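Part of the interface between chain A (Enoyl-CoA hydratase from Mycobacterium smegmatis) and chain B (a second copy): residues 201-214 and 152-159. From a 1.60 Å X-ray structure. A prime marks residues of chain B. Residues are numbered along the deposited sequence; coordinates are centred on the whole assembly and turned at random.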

# COMPACT_ATOMS: atom_id res chain seq x y z
N ALA A 201 20.29 20.57 -4.38
CA ALA A 201 20.01 19.58 -3.35
C ALA A 201 18.68 19.81 -2.62
O ALA A 201 17.91 18.86 -2.35
CB ALA A 201 21.17 19.53 -2.34
N VAL A 202 18.39 21.07 -2.28
CA VAL A 202 17.09 21.46 -1.67
C VAL A 202 15.93 20.90 -2.55
O VAL A 202 14.99 20.25 -2.08
CB VAL A 202 16.99 22.98 -1.48
CG1 VAL A 202 15.52 23.47 -1.30
CG2 VAL A 202 17.92 23.45 -0.32
N ARG A 203 16.01 21.18 -3.85
CA ARG A 203 14.96 20.78 -4.76
C ARG A 203 14.89 19.27 -4.94
O ARG A 203 13.80 18.72 -4.99
CB ARG A 203 15.11 21.49 -6.11
CG ARG A 203 14.90 23.00 -5.97
CD ARG A 203 15.20 23.74 -7.29
NE ARG A 203 15.43 25.18 -7.03
CZ ARG A 203 15.71 26.08 -7.97
NH1 ARG A 203 15.82 25.69 -9.24
NH2 ARG A 203 15.90 27.35 -7.65
N ALA A 204 16.04 18.61 -5.03
CA ALA A 204 16.06 17.15 -5.16
C ALA A 204 15.48 16.48 -3.89
O ALA A 204 14.67 15.55 -3.97
CB ALA A 204 17.50 16.66 -5.46
N LEU A 205 15.84 17.00 -2.73
CA LEU A 205 15.36 16.42 -1.49
C LEU A 205 13.86 16.70 -1.33
O LEU A 205 13.09 15.81 -0.98
CB LEU A 205 16.15 16.90 -0.28
CG LEU A 205 15.74 16.23 1.03
CD1 LEU A 205 15.53 14.68 1.01
CD2 LEU A 205 16.73 16.62 2.13
N LEU A 206 13.42 17.93 -1.62
CA LEU A 206 11.97 18.22 -1.51
C LEU A 206 11.12 17.43 -2.54
O LEU A 206 10.05 16.94 -2.23
CB LEU A 206 11.68 19.73 -1.57
CG LEU A 206 10.22 20.08 -1.32
CD1 LEU A 206 9.74 19.57 0.07
CD2 LEU A 206 10.01 21.59 -1.43
N ASP A 207 11.64 17.29 -3.77
CA ASP A 207 10.97 16.45 -4.75
C ASP A 207 10.80 15.05 -4.21
O ASP A 207 9.74 14.44 -4.35
CB ASP A 207 11.76 16.47 -6.05
CG ASP A 207 10.97 16.01 -7.28
OD1 ASP A 207 9.72 16.07 -7.32
OD2 ASP A 207 11.68 15.61 -8.24
N SER A 208 11.85 14.54 -3.57
CA SER A 208 11.76 13.21 -3.01
C SER A 208 10.73 13.12 -1.87
O SER A 208 9.92 12.18 -1.83
CB SER A 208 13.14 12.72 -2.57
OG SER A 208 13.03 11.38 -2.14
N TYR A 209 10.74 14.09 -0.95
CA TYR A 209 9.72 14.12 0.10
C TYR A 209 8.31 14.13 -0.53
O TYR A 209 7.42 13.46 -0.05
CB TYR A 209 9.88 15.37 0.95
CG TYR A 209 10.86 15.29 2.13
CD1 TYR A 209 10.78 14.27 3.05
CD2 TYR A 209 11.77 16.32 2.41
CE1 TYR A 209 11.62 14.21 4.15
CE2 TYR A 209 12.61 16.26 3.51
CZ TYR A 209 12.54 15.21 4.38
OH TYR A 209 13.35 15.13 5.53
N HIS A 210 8.12 14.92 -1.59
CA HIS A 210 6.84 14.98 -2.24
C HIS A 210 6.44 13.64 -2.88
O HIS A 210 5.27 13.24 -2.82
CB HIS A 210 6.83 16.07 -3.32
CG HIS A 210 6.83 17.47 -2.79
ND1 HIS A 210 7.03 18.56 -3.61
CD2 HIS A 210 6.65 17.96 -1.54
CE1 HIS A 210 6.96 19.67 -2.88
NE2 HIS A 210 6.72 19.33 -1.62
N ARG A 211 7.38 12.99 -3.53
CA ARG A 211 7.12 11.68 -4.12
C ARG A 211 6.76 10.61 -3.08
O ARG A 211 5.84 9.81 -3.24
CB ARG A 211 8.37 11.22 -4.91
N ILE A 212 7.48 10.61 -1.96
CA ILE A 212 7.18 9.70 -0.86
C ILE A 212 5.78 10.00 -0.33
O ILE A 212 4.98 9.10 -0.13
CB ILE A 212 8.26 9.81 0.23
CG1 ILE A 212 9.56 9.19 -0.24
CG2 ILE A 212 7.80 9.12 1.52
CD1 ILE A 212 10.78 9.69 0.59
N ASP A 213 5.46 11.27 -0.12
CA ASP A 213 4.14 11.66 0.36
C ASP A 213 3.04 11.24 -0.62
O ASP A 213 2.02 10.72 -0.20
CB ASP A 213 4.09 13.15 0.65
CG ASP A 213 2.81 13.57 1.32
OD1 ASP A 213 2.53 13.06 2.42
OD2 ASP A 213 2.12 14.38 0.72
N ALA A 214 3.27 11.44 -1.91
CA ALA A 214 2.28 11.05 -2.92
C ALA A 214 2.04 9.56 -2.88
O ALA A 214 0.89 9.09 -2.93
CB ALA A 214 2.73 11.48 -4.29
N LEU B 152 7.83 19.85 10.19
CA LEU B 152 9.08 20.03 10.90
C LEU B 152 10.22 19.29 10.21
O LEU B 152 11.33 19.81 10.16
CB LEU B 152 8.92 19.66 12.36
CG LEU B 152 10.08 19.95 13.29
CD1 LEU B 152 10.57 21.42 13.18
CD2 LEU B 152 9.64 19.67 14.73
N ALA B 153 9.95 18.09 9.68
CA ALA B 153 10.98 17.38 8.92
C ALA B 153 11.43 18.20 7.70
O ALA B 153 12.63 18.30 7.43
CB ALA B 153 10.50 15.97 8.47
N ARG B 154 10.47 18.77 6.98
CA ARG B 154 10.79 19.58 5.83
C ARG B 154 11.56 20.82 6.24
O ARG B 154 12.57 21.16 5.62
CB ARG B 154 9.55 19.90 5.00
CG ARG B 154 8.97 18.63 4.36
CD ARG B 154 7.77 18.87 3.47
NE ARG B 154 7.12 17.61 3.09
CZ ARG B 154 6.03 17.52 2.36
NH1 ARG B 154 5.47 18.59 1.83
NH2 ARG B 154 5.49 16.32 2.14
N ARG B 155 11.15 21.47 7.33
CA ARG B 155 11.86 22.64 7.81
C ARG B 155 13.31 22.24 8.17
O ARG B 155 14.25 22.95 7.80
CB ARG B 155 11.13 23.28 9.00
CG ARG B 155 11.79 24.54 9.52
CD ARG B 155 10.95 25.20 10.60
NE ARG B 155 11.75 26.21 11.26
CZ ARG B 155 11.28 27.29 11.86
NH1 ARG B 155 10.00 27.59 11.89
NH2 ARG B 155 12.15 28.14 12.41
N MET B 156 13.50 21.17 8.93
CA MET B 156 14.84 20.71 9.27
C MET B 156 15.71 20.45 8.04
O MET B 156 16.85 20.94 7.93
CB MET B 156 14.77 19.44 10.12
CG MET B 156 14.29 19.70 11.52
SD MET B 156 14.07 18.25 12.54
CE MET B 156 15.80 17.75 12.75
N SER B 157 15.19 19.68 7.11
CA SER B 157 15.98 19.26 5.94
C SER B 157 16.33 20.40 5.01
O SER B 157 17.41 20.44 4.41
CB SER B 157 15.26 18.18 5.17
OG SER B 157 15.24 16.98 5.91
N LEU B 158 15.42 21.37 4.88
CA LEU B 158 15.65 22.44 3.92
C LEU B 158 16.46 23.61 4.52
O LEU B 158 17.15 24.31 3.78
CB LEU B 158 14.32 22.93 3.36
CG LEU B 158 13.49 21.81 2.73
CD1 LEU B 158 12.13 22.40 2.30
CD2 LEU B 158 14.28 21.04 1.61
N THR B 159 16.37 23.82 5.84
CA THR B 159 17.16 24.86 6.52
C THR B 159 18.53 24.39 6.97
O THR B 159 19.47 25.18 6.94
CB THR B 159 16.44 25.48 7.75
OG1 THR B 159 16.31 24.48 8.77
CG2 THR B 159 15.06 26.14 7.39
O HOH W 1 3.87 16.20 -0.30
O HOH W 2 4.93 13.69 3.75

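Two helices from separate copies of the enoyl-CoA hydratase pack nearly antiparallel, their N-to-C directions 159° apart and their axes 10.0 Å apart at closest approach. The backbones come nearest near the start of the chain A stretch and the end of the chain B stretch, where the CA atoms of Val202 and Leu158′ lie 5.9 Å apart; together the stretches bury 484 Å². Along chain B, Leu152′ makes no contact, and the first residue to meet chain A is Ala153′, whose small side chain points toward the partner helix and leaves its CB 4.2 Å from Tyr209 OH. Arg154′ contributes the most buried area. Its CA-to-CB bond points sideways, but the extended side chain reaches along chain A and sits as a knob among Leu206, Tyr209, His210 and Asp213. Its aliphatic part does the apolar packing: CG lies over one face of the Tyr209 ring, 4.1 Å from CD2, and CD is 4.0 Å from Leu206 CD1. Farther out, His210 CD2 lies over a face of the guanidinium, 3.6 Å from Arg154′ NH1. Opposite charges approach at Asp213, but OD2 stays 4.1 Å from Arg154′ NH2, beyond a salt bridge. Water 1 spans that gap, donating to Asp213 OD2 (2.7 Å) and accepting from Arg154′ NH2 (2.9 Å); water 2 links Asp213 OD1 (2.8 Å) to the same NH2 through a weak bond (3.1 Å). Arg155′ and Met156′ make no contact. Ser157′ points toward chain A and accepts the one direct hydrogen bond, from Tyr209 OH to its OG at 2.7 Å, near the plane of the ring; its CB packs 3.7 Å from Leu205 CD2. Leu158′ closes the apolar end, its CD2 lying 4.0 Å from Val202 CG1 and 4.3 Å from Leu206 CB. Thr159′ points away, its OG1 bonded to Arg155′ O at 2.7 Å within its own helix.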